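Local coordinates for putative c-1-tetrahydrofolate synthase, cytoplasmic (Leishmania major, PDB 4A26), which catalyses the NADP-dependent oxidation of N5,N10-methylenetetrahydrofolate to the methenyl form and the hydrolysis of that product to 10-formyltetrahydrofolate in one-carbon metabolism, at the interface of chains A and B. Residues are numbered along the deposited sequence; one frame, centred on the assembly and turned at random. Chains: chain A/B, Putative c-1-tetrahydrofolate synthase, cytoplasmic.

The interface of chains A and B. Residues chain A 136-138; chain B 132, 173, 175.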
loop_
_atom_site.group_PDB
_atom_site.type_symbol
_atom_site.label_atom_id
_atom_site.label_comp_id
_atom_site.label_asym_id
_atom_site.label_seq_id
_atom_site.Cartn_x
_atom_site.Cartn_y
_atom_site.Cartn_z
ATOM N N HIS A 136 2.471 -0.782 -3.119
ATOM C CA HIS A 136 2.106 0.560 -2.644
ATOM C C HIS A 136 3.278 1.547 -2.672
ATOM O O HIS A 136 3.071 2.753 -2.574
ATOM C CB HIS A 136 1.541 0.494 -1.222
ATOM C CG HIS A 136 0.163 -0.080 -1.143
ATOM N ND1 HIS A 136 -0.078 -1.396 -0.812
ATOM C CD2 HIS A 136 -1.052 0.482 -1.353
ATOM C CE1 HIS A 136 -1.380 -1.619 -0.821
ATOM N NE2 HIS A 136 -1.994 -0.497 -1.147
ATOM N N TYR A 137 4.496 1.033 -2.804
ATOM C CA TYR A 137 5.710 1.852 -2.751
ATOM C C TYR A 137 5.852 2.694 -4.024
ATOM O O TYR A 137 6.234 2.180 -5.078
ATOM C CB TYR A 137 6.942 0.949 -2.567
ATOM C CG TYR A 137 8.011 1.497 -1.648
ATOM C CD1 TYR A 137 7.845 1.470 -0.266
ATOM C CD2 TYR A 137 9.202 2.014 -2.153
ATOM C CE1 TYR A 137 8.826 1.956 0.589
ATOM C CE2 TYR A 137 10.192 2.501 -1.304
ATOM C CZ TYR A 137 9.997 2.469 0.065
ATOM O OH TYR A 137 10.970 2.947 0.916
ATOM N N LYS A 138 5.528 3.981 -3.924
ATOM C CA LYS A 138 5.659 4.907 -5.051
ATOM C C LYS A 138 7.128 5.029 -5.436
ATOM O O LYS A 138 7.925 5.564 -4.670
ATOM C CB LYS A 138 5.083 6.284 -4.687
ATOM C CG LYS A 138 5.130 7.344 -5.805
ATOM C CD LYS A 138 6.278 8.334 -5.622
ATOM C CE LYS A 138 6.193 9.496 -6.613
ATOM N NZ LYS A 138 5.076 10.434 -6.324
ATOM N N VAL B 132 5.705 -1.546 4.902
ATOM C CA VAL B 132 4.705 -0.807 4.137
ATOM C C VAL B 132 3.492 -1.700 3.887
ATOM O O VAL B 132 2.345 -1.254 4.008
ATOM C CB VAL B 132 5.262 -0.299 2.787
ATOM C CG1 VAL B 132 4.157 0.354 1.962
ATOM C CG2 VAL B 132 6.413 0.680 3.015
ATOM N N ARG B 173 1.125 11.714 -2.509
ATOM C CA ARG B 173 1.127 10.254 -2.440
ATOM C C ARG B 173 2.530 9.717 -2.140
ATOM O O ARG B 173 2.916 8.662 -2.649
ATOM C CB ARG B 173 0.617 9.671 -3.763
ATOM C CG ARG B 173 1.410 10.113 -4.996
ATOM C CD ARG B 173 0.964 9.368 -6.235
ATOM N NE ARG B 173 1.427 10.002 -7.464
ATOM C CZ ARG B 173 1.145 9.567 -8.689
ATOM N NH1 ARG B 173 0.399 8.480 -8.867
ATOM N NH2 ARG B 173 1.605 10.225 -9.750
ATOM N N ASN B 175 5.838 8.128 -0.137
ATOM C CA ASN B 175 6.032 6.960 0.724
ATOM C C ASN B 175 6.218 7.345 2.189
ATOM O O ASN B 175 5.905 6.557 3.086
ATOM C CB ASN B 175 7.243 6.143 0.263
ATOM C CG ASN B 175 7.091 5.606 -1.150
ATOM O OD1 ASN B 175 5.978 5.401 -1.642
ATOM N ND2 ASN B 175 8.218 5.375 -1.811
#
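B:Asn175 pairs with the backbone of A:Lys138 across the subunit interface of this homodimeric methylenetetrahydrofolate dehydrogenase/cyclohydrolase. The asparagine belongs to the NAD(P)-binding domain, in the Rossmann glycine loop between strand 167-171 and helix 178-187; the lysine follows helix 129-136 of the other subunit. A carboxamide suits this place because it offers an acceptor and a donor side by side. B:Asn175 OD1 accepts from the backbone N-H of A:Lys138 (2.7 Å to N), in the carbonyl plane and on a lone pair, while its ND2 donates to A:Lys138 O at 2.9 Å. The second bond is somewhat straighter at H, but its donor sits 30° out of the plane of the lysine carbonyl. Gripped at both polar atoms, the amide should resist flipping, and the two bonds read main chain rather than side chain.

Stacking and apolar contact centre on A:Tyr137. Its ring offers a broad face to the flat B:Asn175 amide, ND2 being 3.4 Å above the ring plane and displaced toward the rim, with the planes 30° apart. At the ring's edge, B:Val132 CG2 lies 3.7 Å from A:Tyr137 CE1; beta-branching places this methyl there without a long chain.

A:Lys138 CB lies 3.8 Å from B:Arg173 O. The lysine chain leaves anti to its backbone N (chi1 -179°), and bends at chi2 and chi4 carry A:Lys138 NZ to 3.8 Å from B:Arg173 NE. This glycine-loop arginine probably faces the 2'-phosphate of NADP, as in NADP-using relatives.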